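Local coordinates for acyl-CoA synthetase (AMP-forming)/AMP-acid ligase II-like protein (Dyadobacter fermentans, PDB 4GS5), which probably activates medium-chain fatty acids with ATP and joins them to coenzyme A, at residues Arg20-Phe24 with Val108-Thr112; Val42-Ser46 with Gly88-Leu93; Gln61-Ser65 with Ala223-Gly227; Asp213-His219 with Val230-Val236; Asn280-Trp285 with Leu296-Asn302. The contacts are given in a common frame with arbitrary orientation. Numbering follows the deposited sequence.

Contact 1. Residues Arg20-Phe24 with Val108-Thr112; sequences RNPYF and VTEPT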
# COMPACT_ATOMS: atom_id res chain seq x y z
N ARG A 20 4.55 35.01 -2.35
CA ARG A 20 5.77 35.39 -1.64
C ARG A 20 6.16 34.27 -0.68
O ARG A 20 7.34 34.07 -0.39
CB ARG A 20 5.59 36.71 -0.90
CG ARG A 20 5.48 37.92 -1.83
CD ARG A 20 5.35 39.22 -1.06
NE ARG A 20 4.11 39.92 -1.39
CZ ARG A 20 3.73 41.06 -0.82
NH1 ARG A 20 4.49 41.63 0.11
NH2 ARG A 20 2.58 41.63 -1.17
N ASN A 21 5.16 33.52 -0.21
CA ASN A 21 5.43 32.31 0.56
C ASN A 21 6.14 31.30 -0.33
O ASN A 21 5.64 30.95 -1.40
CB ASN A 21 4.13 31.72 1.11
CG ASN A 21 4.37 30.60 2.10
OD1 ASN A 21 5.19 29.70 1.86
ND2 ASN A 21 3.66 30.63 3.22
N PRO A 22 7.33 30.85 0.10
CA PRO A 22 8.15 29.94 -0.72
C PRO A 22 7.45 28.61 -0.97
O PRO A 22 7.55 28.04 -2.05
CB PRO A 22 9.40 29.73 0.13
CG PRO A 22 8.95 30.01 1.53
CD PRO A 22 7.96 31.13 1.40
N TYR A 23 6.75 28.11 0.04
CA TYR A 23 6.08 26.82 -0.10
C TYR A 23 5.08 26.88 -1.26
O TYR A 23 5.12 26.04 -2.17
CB TYR A 23 5.40 26.42 1.21
CG TYR A 23 4.60 25.14 1.08
CD1 TYR A 23 5.23 23.90 1.10
CD2 TYR A 23 3.22 25.17 0.91
CE1 TYR A 23 4.50 22.74 0.97
CE2 TYR A 23 2.48 24.02 0.77
CZ TYR A 23 3.13 22.80 0.80
OH TYR A 23 2.40 21.65 0.66
N PHE A 24 4.23 27.90 -1.26
CA PHE A 24 3.21 28.08 -2.29
C PHE A 24 3.80 28.38 -3.67
O PHE A 24 3.19 28.09 -4.70
CB PHE A 24 2.25 29.18 -1.89
CG PHE A 24 1.35 28.82 -0.75
CD1 PHE A 24 0.91 27.52 -0.59
CD2 PHE A 24 0.95 29.78 0.16
CE1 PHE A 24 0.08 27.18 0.46
CE2 PHE A 24 0.13 29.45 1.22
CZ PHE A 24 -0.31 28.14 1.37
N VAL A 108 -4.89 25.39 -1.71
CA VAL A 108 -3.64 24.82 -1.29
C VAL A 108 -3.32 25.29 0.12
O VAL A 108 -3.29 26.49 0.38
CB VAL A 108 -2.49 25.23 -2.23
CG1 VAL A 108 -1.21 24.51 -1.84
CG2 VAL A 108 -2.87 24.92 -3.68
N THR A 109 -3.08 24.34 1.02
CA THR A 109 -2.72 24.67 2.39
C THR A 109 -1.36 24.07 2.74
O THR A 109 -0.90 23.15 2.06
CB THR A 109 -3.77 24.16 3.39
OG1 THR A 109 -3.49 24.69 4.69
CG2 THR A 109 -3.71 22.66 3.47
N GLU A 110 -0.72 24.60 3.78
CA GLU A 110 0.56 24.06 4.22
C GLU A 110 0.31 22.69 4.81
O GLU A 110 -0.64 22.49 5.58
CB GLU A 110 1.24 24.99 5.24
CG GLU A 110 1.33 26.42 4.76
CD GLU A 110 2.36 27.28 5.51
OE1 GLU A 110 2.74 26.92 6.64
OE2 GLU A 110 2.77 28.31 4.94
N PRO A 111 1.15 21.72 4.45
CA PRO A 111 0.86 20.35 4.89
C PRO A 111 1.08 20.26 6.39
O PRO A 111 2.15 20.62 6.88
CB PRO A 111 1.89 19.53 4.12
CG PRO A 111 3.06 20.45 3.96
CD PRO A 111 2.50 21.85 3.87
N THR A 112 0.05 19.81 7.11
CA THR A 112 0.11 19.62 8.55
C THR A 112 -0.72 18.38 8.87
O THR A 112 -1.35 17.81 7.98
CB THR A 112 -0.50 20.79 9.32
OG1 THR A 112 -1.87 20.95 8.94
CG2 THR A 112 0.24 22.06 9.03
O HOH W 1 -0.16 21.62 0.27
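Val-108, on strand 105-109, turns its side chain toward the start of helix 22-36, where CG1 lies 3.8 Å from Phe-24 CE1. The same ring atom, CE1 of Phe-24, also comes within 3.4 Å of Val-108 O. At Thr-109 the side chain faces away and the backbone takes over: the edge of the Phe-24 ring meets the carbonyl carbon, and Thr-109 O accepts from a water 2.5 Å away that is also 2.6 Å from Tyr-23 OH. That hydroxyl is further hydrogen-bonded to the backbone N of Val-87. Glu-110 provides the one direct hydrogen bond between the segments, Asn-21 ND2 to Glu-110 OE2 at 3.0 Å, while its CG lies 4.1 Å from Phe-24 CZ. Pro-111 closes the contact with its ring, CD standing 3.2 Å from Tyr-23 OH and 3.3 Å from Tyr-23 CZ. Asn-21 does double duty: its OD1 accepts from Tyr-23 N at 2.9 Å, so the amide whose ND2 holds Glu-110 also caps the helix. The result is a classic Asn N-cap, here fastening the amino end of helix 22-36 to the loop that leaves a strand of the large mixed sheet.

Contact 2. Residues Val42-Ser46 with Gly88-Leu93; sequences VLHTS and GYIAGL. With EDO (1,2-ethanediol), chain U.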
# COMPACT_ATOMS: atom_id res chain seq x y z
N VAL A 42 10.93 16.90 -13.47
CA VAL A 42 11.73 16.35 -12.39
C VAL A 42 11.04 16.69 -11.07
O VAL A 42 11.10 17.84 -10.63
CB VAL A 42 13.16 16.94 -12.39
CG1 VAL A 42 13.97 16.34 -11.26
CG2 VAL A 42 13.85 16.68 -13.73
N LEU A 43 10.38 15.71 -10.47
CA LEU A 43 9.76 15.89 -9.16
C LEU A 43 10.57 15.15 -8.08
O LEU A 43 11.66 14.63 -8.36
CB LEU A 43 8.31 15.42 -9.19
CG LEU A 43 7.54 15.80 -10.46
CD1 LEU A 43 6.04 15.53 -10.28
CD2 LEU A 43 7.79 17.25 -10.85
N HIS A 44 10.06 15.10 -6.86
CA HIS A 44 10.80 14.50 -5.74
C HIS A 44 10.00 13.45 -4.99
O HIS A 44 8.78 13.53 -4.89
CB HIS A 44 11.24 15.57 -4.74
CG HIS A 44 12.31 16.48 -5.24
ND1 HIS A 44 12.04 17.75 -5.72
CD2 HIS A 44 13.65 16.32 -5.33
CE1 HIS A 44 13.17 18.32 -6.09
NE2 HIS A 44 14.16 17.48 -5.86
N THR A 45 10.71 12.46 -4.45
CA THR A 45 10.09 11.45 -3.59
C THR A 45 11.10 11.11 -2.48
O THR A 45 12.22 11.61 -2.49
CB THR A 45 9.67 10.18 -4.40
OG1 THR A 45 8.91 9.29 -3.57
CG2 THR A 45 10.89 9.45 -4.94
N SER A 46 10.70 10.29 -1.51
CA SER A 46 11.63 9.85 -0.47
C SER A 46 12.41 8.61 -0.93
O SER A 46 11.81 7.69 -1.47
CB SER A 46 10.87 9.52 0.82
OG SER A 46 10.44 10.70 1.48
N GLY A 88 5.93 19.91 -2.22
CA GLY A 88 7.35 19.75 -2.47
C GLY A 88 7.59 18.34 -3.01
O GLY A 88 8.67 18.04 -3.50
N TYR A 89 6.57 17.48 -2.91
CA TYR A 89 6.69 16.08 -3.33
C TYR A 89 5.59 15.65 -4.29
O TYR A 89 4.58 16.33 -4.43
CB TYR A 89 6.76 15.14 -2.11
CG TYR A 89 8.00 15.38 -1.27
CD1 TYR A 89 9.08 14.50 -1.32
CD2 TYR A 89 8.11 16.51 -0.47
CE1 TYR A 89 10.22 14.73 -0.57
CE2 TYR A 89 9.25 16.75 0.28
CZ TYR A 89 10.30 15.86 0.23
OH TYR A 89 11.43 16.10 0.98
N ILE A 90 5.79 14.50 -4.93
CA ILE A 90 4.90 14.02 -5.98
C ILE A 90 3.44 13.88 -5.55
O ILE A 90 2.53 14.16 -6.34
CB ILE A 90 5.39 12.68 -6.57
CG1 ILE A 90 4.45 12.21 -7.69
CG2 ILE A 90 5.52 11.64 -5.49
CD1 ILE A 90 5.16 11.90 -8.99
N ALA A 91 3.20 13.44 -4.32
CA ALA A 91 1.82 13.26 -3.86
C ALA A 91 1.02 14.56 -3.96
O ALA A 91 -0.11 14.57 -4.45
CB ALA A 91 1.81 12.73 -2.44
N GLY A 92 1.62 15.64 -3.50
CA GLY A 92 1.00 16.95 -3.57
C GLY A 92 0.94 17.48 -4.98
O GLY A 92 -0.09 18.02 -5.39
N LEU A 93 2.03 17.36 -5.73
CA LEU A 93 2.04 17.82 -7.11
C LEU A 93 0.93 17.14 -7.95
O LEU A 93 0.36 17.77 -8.83
CB LEU A 93 3.42 17.63 -7.74
CG LEU A 93 4.49 18.48 -7.04
CD1 LEU A 93 5.84 18.32 -7.71
CD2 LEU A 93 4.06 19.94 -7.05
C1 EDO U . 9.44 20.21 -12.80
O1 EDO U . 10.68 19.82 -13.42
C2 EDO U . 9.73 21.12 -11.62
O2 EDO U . 8.65 22.02 -11.42
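Leu-43 reaches over the first turn of helix 90-102, its CD1 lying 4.0 Å from Ile-90 CD1 and 3.8 Å from Leu-93 CD1. Phe-30 of helix 22-36 touches both leucines, so three elements share this small apolar cluster. The strand belongs to the 40-46/52-58 hairpin, whose connecting loop carries the Ser-, Thr- and Gly-rich signature of AMP-binding enzymes; in relatives that loop handles the phosphates of ATP. One backbone hydrogen bond ties strand to helix: Ile-90 N donates to His-44 O at 3.1 Å. Amide groups in the first turn of a helix lack a carbonyl partner within it, and here the strand provides one, immediately after the N-cap residue Tyr-89. The backbone passes close to His-44 at Gly-88, whose O lies 3.8 Å from His-44 CB. At the far end of the segment a 1,2-ethanediol, probably from the crystallisation liquor, accepts from Val-42 N. Beyond His-44, the Tyr-89 ring presents its edge to Thr-45, CD1 to CA 3.9 Å.

Contact 3. Residues Gln61-Ser65 with Ala223-Gly227; sequences QLAAS and AVTNG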
# COMPACT_ATOMS: atom_id res chain seq x y z
N GLN A 61 2.44 10.78 -18.78
CA GLN A 61 2.24 9.98 -17.57
C GLN A 61 1.31 10.68 -16.59
O GLN A 61 0.35 10.11 -16.10
CB GLN A 61 3.58 9.78 -16.85
CG GLN A 61 4.41 8.64 -17.37
CD GLN A 61 5.64 8.40 -16.52
OE1 GLN A 61 6.64 9.09 -16.66
NE2 GLN A 61 5.57 7.41 -15.65
N LEU A 62 1.66 11.92 -16.28
CA LEU A 62 0.89 12.73 -15.35
C LEU A 62 -0.54 12.94 -15.84
O LEU A 62 -1.49 12.85 -15.06
CB LEU A 62 1.59 14.08 -15.12
CG LEU A 62 2.98 13.96 -14.47
CD1 LEU A 62 3.73 15.28 -14.46
CD2 LEU A 62 2.88 13.38 -13.06
N ALA A 63 -0.69 13.23 -17.13
CA ALA A 63 -2.00 13.48 -17.71
C ALA A 63 -2.88 12.23 -17.66
O ALA A 63 -4.08 12.31 -17.40
CB ALA A 63 -1.87 14.00 -19.16
N ALA A 64 -2.29 11.08 -17.94
CA ALA A 64 -3.01 9.81 -17.91
C ALA A 64 -3.50 9.52 -16.50
O ALA A 64 -4.64 9.12 -16.30
CB ALA A 64 -2.12 8.69 -18.41
N SER A 65 -2.63 9.76 -15.53
CA SER A 65 -2.93 9.51 -14.12
C SER A 65 -4.08 10.38 -13.62
O SER A 65 -5.03 9.89 -13.00
CB SER A 65 -1.66 9.72 -13.29
OG SER A 65 -1.89 9.47 -11.93
N ALA A 223 -0.67 3.77 -19.84
CA ALA A 223 -0.07 5.05 -20.15
C ALA A 223 0.69 5.58 -18.94
O ALA A 223 1.73 6.21 -19.10
CB ALA A 223 -1.11 6.05 -20.63
N VAL A 224 0.20 5.32 -17.72
CA VAL A 224 0.93 5.82 -16.55
C VAL A 224 2.32 5.21 -16.37
O VAL A 224 3.16 5.78 -15.68
CB VAL A 224 0.14 5.71 -15.22
CG1 VAL A 224 -1.06 6.66 -15.22
CG2 VAL A 224 -0.27 4.27 -14.91
N THR A 225 2.57 4.07 -17.01
CA THR A 225 3.90 3.46 -16.98
C THR A 225 4.67 3.57 -18.30
O THR A 225 5.67 2.88 -18.50
CB THR A 225 3.84 1.96 -16.58
OG1 THR A 225 3.14 1.21 -17.59
CG2 THR A 225 3.16 1.79 -15.23
N ASN A 226 4.22 4.45 -19.19
CA ASN A 226 4.81 4.55 -20.52
C ASN A 226 4.73 3.21 -21.26
O ASN A 226 5.61 2.86 -22.05
CB ASN A 226 6.26 5.05 -20.43
CG ASN A 226 6.41 6.22 -19.46
OD1 ASN A 226 5.68 7.21 -19.55
ND2 ASN A 226 7.33 6.09 -18.51
N GLY A 227 3.65 2.48 -20.97
CA GLY A 227 3.37 1.22 -21.64
C GLY A 227 4.27 0.07 -21.23
O GLY A 227 4.14 -1.04 -21.75
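This is a helix-to-loop contact: the turn that joins the strands of the 217-221/230-238 beta hairpin docks on the amino-terminal part of helix 59-72. The turn opens with a short 3-10 segment at Ala-223 and Val-224, and Asn-226 N donates to Ala-223 O at 3.1 Å, folding it into a compact knob. Two small side chains allow close approach, Ala-64 CB lying 3.6 Å from Ala-223 CB. Val-224 fills the neighbouring space on the helix, its CG1 3.9 Å from Ala-64 CB, 3.7 Å from Ser-65 CB and 3.5 Å from Ser-65 N; it also touches Ile-208. At Gln-61 and Val-224 the two backbones come nearest, their CA atoms 4.5 Å apart. Gln-61 supplies the polar part of the contact by bending its amide across the turn. Its OE1 is held by the backbone N of Thr-58, just before the helix, which orients the amide so that the nitrogen faces the hairpin loop. Asn-226 brings its OD1 to 2.9 Å from Gln-61 CG. The single hydrogen bond between the segments is nearly straight: Gln-61 NE2 to Val-224 O, 2.9 Å, with an angle of 172° at the hydrogen.

Contact 4. Residues Asp213-His219 with Val230-Val236; sequences DERGCLH and VQTNDLV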
# COMPACT_ATOMS: atom_id res chain seq x y z
N ASP A 213 2.51 -12.84 -12.72
CA ASP A 213 3.59 -13.65 -13.26
C ASP A 213 3.43 -15.07 -12.73
O ASP A 213 2.40 -15.41 -12.12
CB ASP A 213 4.95 -13.08 -12.87
CG ASP A 213 5.17 -13.07 -11.37
OD1 ASP A 213 4.36 -13.68 -10.64
OD2 ASP A 213 6.16 -12.45 -10.91
N GLU A 214 4.44 -15.90 -12.94
CA GLU A 214 4.38 -17.31 -12.58
C GLU A 214 4.32 -17.55 -11.06
O GLU A 214 3.99 -18.64 -10.61
CB GLU A 214 5.56 -18.08 -13.19
CG GLU A 214 5.56 -18.06 -14.71
CD GLU A 214 6.70 -18.88 -15.31
OE1 GLU A 214 7.86 -18.73 -14.87
OE2 GLU A 214 6.43 -19.68 -16.24
N ARG A 215 4.64 -16.52 -10.29
CA ARG A 215 4.62 -16.62 -8.83
C ARG A 215 3.24 -16.29 -8.27
O ARG A 215 2.94 -16.56 -7.11
CB ARG A 215 5.66 -15.69 -8.20
CG ARG A 215 7.10 -15.92 -8.66
CD ARG A 215 8.00 -14.79 -8.16
NE ARG A 215 7.53 -13.48 -8.63
CZ ARG A 215 7.88 -12.32 -8.08
NH1 ARG A 215 7.41 -11.18 -8.58
NH2 ARG A 215 8.68 -12.30 -7.03
N GLY A 216 2.41 -15.70 -9.12
CA GLY A 216 1.13 -15.16 -8.69
C GLY A 216 1.22 -13.72 -8.22
O GLY A 216 0.33 -13.24 -7.53
N CYS A 217 2.31 -13.03 -8.59
CA CYS A 217 2.51 -11.63 -8.19
C CYS A 217 2.02 -10.64 -9.24
O CYS A 217 2.25 -10.81 -10.44
CB CYS A 217 4.00 -11.36 -7.92
SG CYS A 217 4.69 -12.14 -6.44
N LEU A 218 1.40 -9.56 -8.78
CA LEU A 218 0.77 -8.59 -9.66
C LEU A 218 1.76 -7.86 -10.54
O LEU A 218 2.81 -7.37 -10.08
CB LEU A 218 0.01 -7.56 -8.82
CG LEU A 218 -0.78 -6.47 -9.56
CD1 LEU A 218 -1.90 -7.08 -10.41
CD2 LEU A 218 -1.37 -5.49 -8.54
N HIS A 219 1.45 -7.79 -11.83
CA HIS A 219 2.11 -6.80 -12.68
C HIS A 219 1.09 -5.87 -13.34
O HIS A 219 -0.05 -6.27 -13.61
CB HIS A 219 3.02 -7.45 -13.71
CG HIS A 219 2.29 -8.35 -14.66
ND1 HIS A 219 1.43 -7.87 -15.63
CD2 HIS A 219 2.29 -9.70 -14.78
CE1 HIS A 219 0.94 -8.89 -16.31
NE2 HIS A 219 1.45 -10.01 -15.82
N VAL A 230 5.15 -3.17 -15.13
CA VAL A 230 5.83 -3.10 -13.85
C VAL A 230 5.47 -4.35 -13.07
O VAL A 230 4.29 -4.64 -12.86
CB VAL A 230 5.38 -1.85 -13.07
CG1 VAL A 230 5.92 -1.88 -11.64
CG2 VAL A 230 5.83 -0.59 -13.79
N GLN A 231 6.48 -5.10 -12.65
CA GLN A 231 6.28 -6.34 -11.91
C GLN A 231 6.43 -6.08 -10.42
O GLN A 231 7.50 -5.67 -9.98
CB GLN A 231 7.30 -7.39 -12.36
CG GLN A 231 7.13 -8.74 -11.66
CD GLN A 231 5.78 -9.36 -11.94
OE1 GLN A 231 5.50 -9.78 -13.06
NE2 GLN A 231 4.92 -9.42 -10.92
N THR A 232 5.37 -6.29 -9.64
CA THR A 232 5.46 -6.11 -8.19
C THR A 232 5.94 -7.41 -7.57
O THR A 232 6.09 -8.42 -8.26
CB THR A 232 4.12 -5.75 -7.55
OG1 THR A 232 3.23 -6.88 -7.60
CG2 THR A 232 3.49 -4.56 -8.25
N ASN A 233 6.18 -7.39 -6.26
CA ASN A 233 6.40 -8.63 -5.52
C ASN A 233 5.21 -8.86 -4.59
O ASN A 233 5.33 -9.56 -3.58
CB ASN A 233 7.72 -8.59 -4.74
CG ASN A 233 8.95 -8.48 -5.65
OD1 ASN A 233 9.09 -9.23 -6.61
ND2 ASN A 233 9.85 -7.54 -5.33
N ASP A 234 4.06 -8.28 -4.95
CA ASP A 234 2.82 -8.53 -4.21
C ASP A 234 2.06 -9.75 -4.73
O ASP A 234 1.53 -9.74 -5.84
CB ASP A 234 1.88 -7.32 -4.26
CG ASP A 234 2.42 -6.11 -3.51
OD1 ASP A 234 3.14 -6.30 -2.50
OD2 ASP A 234 2.13 -4.98 -3.93
N LEU A 235 2.01 -10.81 -3.92
CA LEU A 235 1.13 -11.94 -4.17
C LEU A 235 -0.35 -11.50 -4.09
O LEU A 235 -0.79 -10.94 -3.07
CB LEU A 235 1.38 -13.01 -3.10
CG LEU A 235 1.20 -14.48 -3.40
CD1 LEU A 235 2.21 -14.94 -4.45
CD2 LEU A 235 1.37 -15.27 -2.10
N VAL A 236 -1.12 -11.77 -5.14
CA VAL A 236 -2.50 -11.31 -5.20
C VAL A 236 -3.42 -12.40 -5.76
O VAL A 236 -2.97 -13.35 -6.38
CB VAL A 236 -2.66 -10.03 -6.07
CG1 VAL A 236 -1.72 -8.90 -5.57
CG2 VAL A 236 -2.38 -10.32 -7.55
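A beta bulge interrupts this antiparallel pairing: Cys-217 faces Leu-235 and His-219 faces Gln-231, both as non-hydrogen-bonded pairs, so two extra residues must be absorbed by strand 230-236. The strand segments consequently run at 116° to each other. Leu-218 lies opposite the bulge, its N donating to Asp-234 O at 2.9 Å and its O accepting from both Thr-232 N at 2.8 Å and Thr-232 OG1 at 2.6 Å. Thr-232 OG1 in turn accepts from Asp-234 N at 3.1 Å, an ST turn that shapes the bulge. Gln-231 folds its amide back, NE2 donating to Cys-217 O at 3.0 Å. Ahead of the strand, a type I turn from Asp-213 to Gly-216 is braced by an Asx turn, Arg-215 N to Asp-213 OD1 at 2.9 Å. Arg-215 forms a salt bridge to Asp-213, NE to OD2 at 2.9 Å, and reaches over to the bulge, its NH2 donating to Asn-233 OD1 at 3.1 Å. At the end of the turn, Gly-216 O accepts from Val-236 N at 3.2 Å. Within the large mixed sheet this hairpin lies between strands 209-212 and 242-248; Leu-218 and Val-236 pack on Phe-243, and Asp-234 is bonded to Tyr-179 of strand 175-180.

Contact 5. Residues Asn280-Trp285 with Leu296-Asn302; sequences NAFFCW and LVLVIEN. With EDO (1,2-ethanediol), chain P.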
# COMPACT_ATOMS: atom_id res chain seq x y z
N ASN A 280 16.33 -25.15 20.78
CA ASN A 280 16.73 -25.41 19.40
C ASN A 280 16.10 -24.40 18.45
O ASN A 280 14.90 -24.10 18.55
CB ASN A 280 16.31 -26.81 18.97
CG ASN A 280 16.76 -27.88 19.93
OD1 ASN A 280 16.33 -27.91 21.09
ND2 ASN A 280 17.62 -28.77 19.46
N ALA A 281 16.88 -23.90 17.52
CA ALA A 281 16.32 -23.01 16.50
C ALA A 281 15.46 -23.87 15.58
O ALA A 281 15.63 -25.09 15.52
CB ALA A 281 17.43 -22.31 15.73
N PHE A 282 14.53 -23.24 14.87
CA PHE A 282 13.68 -23.97 13.95
C PHE A 282 13.11 -23.01 12.93
O PHE A 282 13.11 -21.79 13.12
CB PHE A 282 12.52 -24.63 14.71
CG PHE A 282 11.47 -23.63 15.14
CD1 PHE A 282 10.36 -23.39 14.35
CD2 PHE A 282 11.63 -22.90 16.31
CE1 PHE A 282 9.40 -22.45 14.73
CE2 PHE A 282 10.67 -21.95 16.70
CZ PHE A 282 9.55 -21.74 15.90
N PHE A 283 12.60 -23.55 11.83
CA PHE A 283 11.78 -22.76 10.92
C PHE A 283 10.86 -23.69 10.15
O PHE A 283 11.23 -24.82 9.79
CB PHE A 283 12.64 -21.90 9.96
CG PHE A 283 13.58 -22.69 9.08
CD1 PHE A 283 13.17 -23.13 7.83
CD2 PHE A 283 14.86 -22.99 9.51
CE1 PHE A 283 14.02 -23.85 7.01
CE2 PHE A 283 15.73 -23.73 8.70
CZ PHE A 283 15.32 -24.15 7.45
N CYS A 284 9.64 -23.22 9.94
CA CYS A 284 8.73 -23.92 9.05
C CYS A 284 9.18 -23.70 7.62
O CYS A 284 9.73 -22.65 7.28
CB CYS A 284 7.30 -23.41 9.25
SG CYS A 284 6.57 -24.07 10.74
N TRP A 285 8.95 -24.71 6.79
CA TRP A 285 9.30 -24.62 5.39
C TRP A 285 8.32 -25.50 4.61
O TRP A 285 7.25 -25.85 5.12
CB TRP A 285 10.74 -25.08 5.17
CG TRP A 285 11.37 -24.56 3.92
CD1 TRP A 285 11.89 -25.31 2.89
CD2 TRP A 285 11.58 -23.19 3.56
NE1 TRP A 285 12.39 -24.48 1.91
CE2 TRP A 285 12.22 -23.17 2.30
CE3 TRP A 285 11.30 -21.97 4.19
CZ2 TRP A 285 12.58 -21.98 1.66
CZ3 TRP A 285 11.65 -20.79 3.54
CH2 TRP A 285 12.28 -20.80 2.29
N LEU A 296 3.71 -28.50 4.04
CA LEU A 296 4.34 -27.77 5.13
C LEU A 296 5.21 -28.75 5.89
O LEU A 296 4.77 -29.87 6.18
CB LEU A 296 3.27 -27.19 6.06
CG LEU A 296 3.79 -26.38 7.26
CD1 LEU A 296 4.36 -25.05 6.81
CD2 LEU A 296 2.66 -26.16 8.26
N VAL A 297 6.44 -28.34 6.22
CA VAL A 297 7.32 -29.16 7.04
C VAL A 297 7.97 -28.32 8.13
O VAL A 297 7.88 -27.10 8.11
CB VAL A 297 8.40 -29.83 6.21
CG1 VAL A 297 7.74 -30.74 5.17
CG2 VAL A 297 9.29 -28.77 5.53
N LEU A 298 8.60 -28.98 9.09
CA LEU A 298 9.30 -28.29 10.16
C LEU A 298 10.78 -28.69 10.19
O LEU A 298 11.12 -29.88 10.13
CB LEU A 298 8.63 -28.60 11.50
CG LEU A 298 9.25 -28.02 12.77
CD1 LEU A 298 9.26 -26.49 12.72
CD2 LEU A 298 8.47 -28.52 13.98
N VAL A 299 11.66 -27.70 10.27
CA VAL A 299 13.10 -27.94 10.32
C VAL A 299 13.66 -27.45 11.66
O VAL A 299 13.43 -26.29 12.05
CB VAL A 299 13.83 -27.20 9.20
CG1 VAL A 299 15.29 -27.61 9.18
CG2 VAL A 299 13.16 -27.45 7.85
N ILE A 300 14.39 -28.31 12.35
CA ILE A 300 14.92 -28.01 13.67
C ILE A 300 16.44 -28.19 13.66
O ILE A 300 16.95 -29.11 13.02
CB ILE A 300 14.30 -28.96 14.72
CG1 ILE A 300 12.78 -28.80 14.75
CG2 ILE A 300 14.90 -28.73 16.10
CD1 ILE A 300 12.11 -29.67 15.79
N GLU A 301 17.15 -27.32 14.37
CA GLU A 301 18.61 -27.40 14.45
C GLU A 301 19.07 -28.27 15.62
O GLU A 301 18.64 -28.06 16.75
CB GLU A 301 19.22 -26.01 14.58
CG GLU A 301 20.75 -25.97 14.49
CD GLU A 301 21.30 -24.55 14.53
OE1 GLU A 301 20.91 -23.78 15.43
OE2 GLU A 301 22.12 -24.21 13.65
N ASN A 302 19.96 -29.22 15.34
CA ASN A 302 20.42 -30.19 16.34
C ASN A 302 19.35 -31.21 16.71
O ASN A 302 18.17 -30.87 16.82
CB ASN A 302 20.91 -29.48 17.61
CG ASN A 302 22.07 -28.54 17.34
OD1 ASN A 302 22.99 -28.87 16.58
ND2 ASN A 302 22.03 -27.36 17.95
C1 EDO P . 14.65 -18.82 15.30
O1 EDO P . 14.21 -20.14 15.68
C2 EDO P . 16.16 -18.76 15.20
O2 EDO P . 16.68 -18.96 16.51
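Asn-280 starts the pairing with its side chain, ND2 donating to Glu-301 O at 3.0 Å. Ala-281 continues it through the backbone, its O accepting from Glu-301 N at 2.9 Å. Phe-282 forms a non-hydrogen-bonded pair with Ile-300; its outward-facing N and O both bond O1 of a 1,2-ethanediol, each at 3.2 Å, while its CD1 touches Leu-298 CD1 at 3.7 Å. Phe-283 pairs with Val-299 through two hydrogen bonds, N to O at 2.9 Å and O from N at 3.0 Å, and Val-299 CB sits over the phenyl face in a CH-pi contact, 3.9 Å from the centroid. Cys-284 returns to the face of Phe-282, its SG 4.1 Å from Leu-298 CD1. Trp-285 repeats the doubly bonded pattern with Val-297. This hairpin belongs to the three-stranded sheet of the small C-terminal domain, with strand 329-332 beyond 295-301. Helix 262-276 packs against Phe-282 and Cys-284; helix 345-351 lies against Phe-283, Trp-285 and Val-297 on the other face.

Contacts 1 to 4 lie in the large body of the chain and contact 5 in the small C-terminal domain, its centre about 55 Å from that of contact 1 and 28 Å from that of contact 4. Contact 2 is nested within the loop closed by contact 1; helix 22-36 leads into strand 40-46, and helix 90-102 into strand 105-109, and the centres of contacts 1 and 2 are about 14 Å apart. Contact 3 crosses both along the chain, linking helix 59-72 to the later hairpin of contact 4, which it touches through Thr-225 and Val-230. Contacts 1 and 4 reach the same mixed sheet. Contact 5 follows separately, consistent with the two-domain design of adenylate-forming enzymes, whose small domain can reorient.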